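Xyn30D (Paenibacillus barcinonensis, PDB 4QB6) binds glucuronic acid-bearing xylan oligosaccharides through this calcium-binding CBM35 module, which is attached to a catalytic domain that probably cleaves glucuronoxylan. Local coordinates at residues K89-R94 / D157-T162; I106-T111 / I133-N138. All coordinates share one frame; numbering follows the deposited sequence.

Overall arrangement
Xyn30D's CBM35 domain is a beta-sandwich, and the two contacts run in different directions through it. Contact 1 pairs strands 87-96 and 155-163 within the four-stranded sheet; contact 2 crosses from strand 102-108 of the five-stranded sheet to 128-137, one of the two outer strands of the four-stranded sheet. Their centres lie about 12 Å apart. Strand 87-96 joins them by pairing with 128-137: Val91 N probably donates to Ile133 O. The chain forms contact 2 before it returns to complete contact 1. The glucuronic acid is about 12 Å from the Asp157 side chain, so contact 1's calcium lies away from the sugar; the other calcium site shares Asn67 and Glu152 with the sugar pocket.

Contact 1 (K89-R94 / D157-T162). With CA (calcium ion), chain D.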
loop_
_atom_site.group_PDB
_atom_site.type_symbol
_atom_site.label_atom_id
_atom_site.label_comp_id
_atom_site.label_asym_id
_atom_site.label_seq_id
_atom_site.Cartn_x
_atom_site.Cartn_y
_atom_site.Cartn_z
ATOM N N LYS A 89 -11.832 5.773 6.728
ATOM C CA LYS A 89 -10.432 6.003 7.041
ATOM C C LYS A 89 -9.702 6.596 5.867
ATOM O O LYS A 89 -9.974 6.215 4.703
ATOM C CB LYS A 89 -9.736 4.699 7.416
ATOM C CG LYS A 89 -10.435 3.867 8.469
ATOM C CD LYS A 89 -10.715 4.598 9.769
ATOM C CE LYS A 89 -11.519 3.730 10.712
ATOM N NZ LYS A 89 -11.944 4.488 11.911
ATOM N N ASN A 90 -8.769 7.493 6.145
ATOM C CA ASN A 90 -7.776 7.970 5.179
ATOM C C ASN A 90 -6.603 7.027 5.207
ATOM O O ASN A 90 -5.981 6.848 6.260
ATOM C CB ASN A 90 -7.305 9.372 5.543
ATOM C CG ASN A 90 -8.387 10.402 5.428
ATOM O OD1 ASN A 90 -9.305 10.263 4.661
ATOM N ND2 ASN A 90 -8.289 11.462 6.229
ATOM N N VAL A 91 -6.335 6.329 4.116
ATOM C CA VAL A 91 -5.194 5.442 4.000
ATOM C C VAL A 91 -4.210 6.103 3.061
ATOM O O VAL A 91 -4.524 6.306 1.876
ATOM C CB VAL A 91 -5.584 4.032 3.513
ATOM C CG1 VAL A 91 -4.357 3.166 3.379
ATOM C CG2 VAL A 91 -6.605 3.402 4.461
ATOM N N LYS A 92 -3.068 6.484 3.585
ATOM C CA LYS A 92 -2.058 7.232 2.860
ATOM C C LYS A 92 -0.881 6.347 2.566
ATOM O O LYS A 92 -0.183 5.899 3.475
ATOM C CB LYS A 92 -1.655 8.465 3.662
ATOM C CG LYS A 92 -0.573 9.306 2.987
ATOM C CD LYS A 92 -0.303 10.601 3.743
ATOM C CE LYS A 92 0.227 10.378 5.128
ATOM N NZ LYS A 92 0.421 11.699 5.806
ATOM N N PHE A 93 -0.657 6.051 1.297
ATOM C CA PHE A 93 0.441 5.231 0.826
ATOM C C PHE A 93 1.644 6.094 0.563
ATOM O O PHE A 93 1.500 7.129 -0.106
ATOM C CB PHE A 93 0.068 4.559 -0.511
ATOM C CG PHE A 93 -1.125 3.654 -0.438
ATOM C CD1 PHE A 93 -2.406 4.145 -0.635
ATOM C CD2 PHE A 93 -0.979 2.305 -0.157
ATOM C CE1 PHE A 93 -3.486 3.302 -0.577
ATOM C CE2 PHE A 93 -2.081 1.482 -0.076
ATOM C CZ PHE A 93 -3.332 1.991 -0.281
ATOM N N ARG A 94 2.811 5.718 1.042
ATOM C CA ARG A 94 4.079 6.362 0.678
ATOM C C ARG A 94 4.760 5.414 -0.281
ATOM O O ARG A 94 5.002 4.240 0.058
ATOM C CB ARG A 94 4.947 6.647 1.890
ATOM C CG ARG A 94 6.202 7.461 1.546
ATOM C CD ARG A 94 6.879 7.971 2.804
ATOM N NE ARG A 94 7.972 8.932 2.535
ATOM C CZ ARG A 94 9.242 8.617 2.478
ATOM N NH1 ARG A 94 9.640 7.375 2.584
ATOM N NH2 ARG A 94 10.166 9.559 2.273
ATOM N N ASP A 157 6.421 1.834 0.378
ATOM C CA ASP A 157 7.180 2.021 1.622
ATOM C C ASP A 157 6.375 1.710 2.860
ATOM O O ASP A 157 6.848 0.980 3.738
ATOM C CB ASP A 157 7.717 3.452 1.683
ATOM C CG ASP A 157 8.649 3.685 2.835
ATOM O OD1 ASP A 157 9.216 2.733 3.394
ATOM O OD2 ASP A 157 8.802 4.877 3.158
ATOM N N ASN A 158 5.195 2.275 2.952
ATOM C CA ASN A 158 4.374 2.186 4.171
ATOM C C ASN A 158 2.989 2.682 3.852
ATOM O O ASN A 158 2.764 3.251 2.759
ATOM C CB ASN A 158 5.026 2.955 5.368
ATOM C CG ASN A 158 5.019 4.453 5.216
ATOM O OD1 ASN A 158 6.022 5.139 5.527
ATOM N ND2 ASN A 158 3.944 4.974 4.842
ATOM N N ILE A 159 2.063 2.453 4.766
ATOM C CA ILE A 159 0.778 3.136 4.780
ATOM C C ILE A 159 0.567 3.808 6.112
ATOM O O ILE A 159 1.122 3.386 7.157
ATOM C CB ILE A 159 -0.415 2.211 4.510
ATOM C CG1 ILE A 159 -0.474 1.063 5.525
ATOM C CG2 ILE A 159 -0.351 1.733 3.087
ATOM C CD1 ILE A 159 -1.706 0.209 5.421
ATOM N N THR A 160 -0.188 4.888 6.100
ATOM C CA THR A 160 -0.646 5.540 7.346
ATOM C C THR A 160 -2.138 5.537 7.319
ATOM O O THR A 160 -2.745 5.933 6.308
ATOM C CB THR A 160 -0.090 6.942 7.486
ATOM O OG1 THR A 160 1.336 6.892 7.438
ATOM C CG2 THR A 160 -0.528 7.595 8.793
ATOM N N VAL A 161 -2.773 5.126 8.399
ATOM C CA VAL A 161 -4.233 5.025 8.492
ATOM C C VAL A 161 -4.682 6.009 9.549
ATOM O O VAL A 161 -4.169 5.994 10.681
ATOM C CB VAL A 161 -4.651 3.603 8.896
ATOM C CG1 VAL A 161 -6.159 3.483 8.976
ATOM C CG2 VAL A 161 -4.069 2.593 7.906
ATOM N N THR A 162 -5.667 6.813 9.209
ATOM C CA THR A 162 -6.168 7.884 10.067
ATOM C C THR A 162 -7.689 7.856 9.950
ATOM O O THR A 162 -8.251 7.548 8.900
ATOM C CB THR A 162 -5.562 9.231 9.599
ATOM O OG1 THR A 162 -4.116 9.142 9.646
ATOM C CG2 THR A 162 -6.048 10.401 10.436
HETATM CA CA CA D . 9.225 0.933 4.759
HETATM O O HOH W 1 2.159 6.914 4.751
#
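The carbonyl oxygen of Lys92 is approached by three groups from the other strand and its surroundings: Thr160 N donates to Lys92 O at 2.8 Å, the CA-H of Ile159 lies against it, and a water donates a further bond. That water also joins Thr160 OG1, which bonds Thr39 as well. This is an antiparallel pair inside the four-stranded sheet of the beta-sandwich, in register until a classic beta bulge sets both Asp157 and Asn158 against Arg94. Arg94 N donates to Asn158 O at 3.0 Å, and Asp157 N to Arg94 O at 2.8 Å.

The bulged Asp157 is also a calcium ligand. With CG of Asp157 anti to the backbone N (chi1 -173°), the carboxylate lies beside its own carbonyl, and Asp157 O (2.6 Å) and OD1 (2.3 Å) both bind the ion, whose shell Glu41, Glu43, Thr61 and Gly64 complete. The other oxygen, OD2, forms a salt bridge with Arg94, accepting a hydrogen bond from NH1 at 2.7 Å, in the guanidinium plane although the two planes are 56° apart. Were Arg94 an alanine, OD2 of Asp157 would probably lose its charged mate, and Gly59 O the NH1 donor.

Polar Lys92 and Thr160 suit the partly exposed face; branched and aromatic residues fill the buried one, where Phe93 CD2 meets Ile159 CG2 at 3.4 Å.

Contact 2 (I106-T111 / I133-N138); sequences IYVNGT and IQVAMN
The amides of Asn109 and Asn138 lie almost parallel, their planes 15° apart, but displaced from one another: ND2 of Asn138 is off to one side of the Asn109 amide plane, nearest its OD1 at 3.8 Å, too far for a hydrogen bond. The oxygen is engaged by Asn142 ND2 instead. Asparagine suits position 109 for a backbone reason too, since it starts the two-residue loop of a type I' turn, where both angles are positive and asparagine tolerates them well. Gly110 follows at angles that would jam any side chain against the preceding carbonyl. The turn is closed by a pair of bonds, Val108 N to Thr111 O at 2.9 Å and Thr111 N to Val108 O at 3.1 Å, so strands 102-108 and 111-119 form a tight beta hairpin.

Beyond the turn the contact is the interior of a beta-sandwich, with strand 106-108 of one sheet facing strand 133-137 of the other. The segment axes come within 8.7 Å and diverge by 28°, and no hydrogen bond links the two segments; apolar side chains meet between them. At the end away from the turn, Ile106 and Ile133 reach toward each other tip to tip, CD1 to CD1 at 3.8 Å; their branches are long enough to meet between two sheets. Val108 uses both of its methyls: CG2 faces Val135 CG2 at 4.4 Å, while CG1 rests against the backbone carbonyl Ala136 O at 3.6 Å. Met137 starts off to one side, but its flexible chain bends at the thioether (chi3 87°) and swings CE across Val108 at about a right angle, 4.2 Å from Val108 CG1. Its other neighbours include Lys89 and Ile81.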
loop_
_atom_site.group_PDB
_atom_site.type_symbol
_atom_site.label_atom_id
_atom_site.label_comp_id
_atom_site.label_asym_id
_atom_site.label_seq_id
_atom_site.Cartn_x
_atom_site.Cartn_y
_atom_site.Cartn_z
ATOM N N ILE A 106 -7.687 -2.934 -4.437
ATOM C CA ILE A 106 -7.584 -2.754 -2.986
ATOM C C ILE A 106 -8.725 -3.486 -2.312
ATOM O O ILE A 106 -9.901 -3.276 -2.653
ATOM C CB ILE A 106 -7.543 -1.257 -2.610
ATOM C CG1 ILE A 106 -6.423 -0.591 -3.457
ATOM C CG2 ILE A 106 -7.401 -1.081 -1.105
ATOM C CD1 ILE A 106 -5.848 0.706 -2.991
ATOM N N TYR A 107 -8.375 -4.364 -1.382
ATOM C CA TYR A 107 -9.291 -5.198 -0.612
ATOM C C TYR A 107 -9.211 -4.778 0.830
ATOM O O TYR A 107 -8.140 -4.470 1.331
ATOM C CB TYR A 107 -8.884 -6.675 -0.708
ATOM C CG TYR A 107 -8.953 -7.319 -2.078
ATOM C CD1 TYR A 107 -8.009 -7.026 -3.067
ATOM C CD2 TYR A 107 -9.938 -8.248 -2.376
ATOM C CE1 TYR A 107 -8.064 -7.629 -4.320
ATOM C CE2 TYR A 107 -9.993 -8.842 -3.626
ATOM C CZ TYR A 107 -9.049 -8.506 -4.574
ATOM O OH TYR A 107 -9.074 -9.113 -5.830
ATOM N N VAL A 108 -10.371 -4.715 1.475
ATOM C CA VAL A 108 -10.454 -4.481 2.901
ATOM C C VAL A 108 -11.241 -5.632 3.519
ATOM O O VAL A 108 -12.349 -5.970 3.068
ATOM C CB VAL A 108 -11.103 -3.130 3.242
ATOM C CG1 VAL A 108 -11.424 -3.026 4.733
ATOM C CG2 VAL A 108 -10.212 -1.985 2.771
ATOM N N ASN A 109 -10.634 -6.302 4.498
ATOM C CA ASN A 109 -11.267 -7.458 5.160
ATOM C C ASN A 109 -11.741 -8.500 4.160
ATOM O O ASN A 109 -12.831 -9.106 4.309
ATOM C CB ASN A 109 -12.400 -7.007 6.108
ATOM C CG ASN A 109 -11.898 -6.102 7.214
ATOM O OD1 ASN A 109 -12.474 -5.025 7.545
ATOM N ND2 ASN A 109 -10.816 -6.486 7.769
ATOM N N GLY A 110 -10.939 -8.730 3.121
ATOM C CA GLY A 110 -11.204 -9.777 2.150
ATOM C C GLY A 110 -12.114 -9.426 1.011
ATOM O O GLY A 110 -12.337 -10.275 0.134
ATOM N N THR A 111 -12.656 -8.218 0.977
ATOM C CA THR A 111 -13.599 -7.809 -0.065
ATOM C C THR A 111 -12.943 -6.726 -0.908
ATOM O O THR A 111 -12.391 -5.764 -0.353
ATOM C CB THR A 111 -14.894 -7.240 0.551
ATOM O OG1 THR A 111 -15.545 -8.258 1.330
ATOM C CG2 THR A 111 -15.853 -6.750 -0.538
ATOM N N ILE A 133 -6.328 7.398 -0.098
ATOM C CA ILE A 133 -7.654 6.926 -0.457
ATOM C C ILE A 133 -8.539 7.016 0.786
ATOM O O ILE A 133 -8.047 7.030 1.927
ATOM C CB ILE A 133 -7.633 5.490 -0.983
ATOM C CG1 ILE A 133 -7.141 4.518 0.072
ATOM C CG2 ILE A 133 -6.763 5.362 -2.232
ATOM C CD1 ILE A 133 -7.163 3.050 -0.316
ATOM N N GLN A 134 -9.847 7.131 0.595
ATOM C CA GLN A 134 -10.803 7.068 1.690
ATOM C C GLN A 134 -11.626 5.806 1.561
ATOM O O GLN A 134 -12.362 5.683 0.604
ATOM C CB GLN A 134 -11.711 8.291 1.648
ATOM C CG GLN A 134 -10.955 9.599 1.575
ATOM C CD GLN A 134 -11.859 10.774 1.238
ATOM O OE1 GLN A 134 -11.624 11.480 0.262
ATOM N NE2 GLN A 134 -12.891 10.972 2.029
ATOM N N VAL A 135 -11.515 4.880 2.521
ATOM C CA VAL A 135 -12.160 3.574 2.501
ATOM C C VAL A 135 -12.817 3.304 3.852
ATOM O O VAL A 135 -12.315 3.756 4.889
ATOM C CB VAL A 135 -11.181 2.434 2.144
ATOM C CG1 VAL A 135 -10.742 2.514 0.688
ATOM C CG2 VAL A 135 -9.983 2.404 3.086
ATOM N N ALA A 136 -13.858 2.489 3.843
ATOM C CA ALA A 136 -14.535 2.095 5.068
ATOM C C ALA A 136 -13.750 1.000 5.740
ATOM O O ALA A 136 -13.301 0.058 5.103
ATOM C CB ALA A 136 -15.926 1.591 4.738
ATOM N N MET A 137 -13.558 1.116 7.038
ATOM C CA MET A 137 -12.991 0.040 7.816
ATOM C C MET A 137 -13.753 -0.093 9.127
ATOM O O MET A 137 -14.505 0.785 9.517
ATOM C CB MET A 137 -11.515 0.241 8.110
ATOM C CG MET A 137 -10.653 0.509 6.890
ATOM S SD MET A 137 -8.894 0.554 7.246
ATOM C CE MET A 137 -8.554 -1.180 7.096
ATOM N N ASN A 138 -13.563 -1.216 9.784
ATOM C CA ASN A 138 -14.185 -1.492 11.090
ATOM C C ASN A 138 -13.267 -1.134 12.202
ATOM O O ASN A 138 -12.062 -1.035 12.055
ATOM C CB ASN A 138 -14.490 -2.973 11.196
ATOM C CG ASN A 138 -15.535 -3.404 10.206
ATOM O OD1 ASN A 138 -16.355 -2.599 9.792
ATOM N ND2 ASN A 138 -15.468 -4.640 9.777
#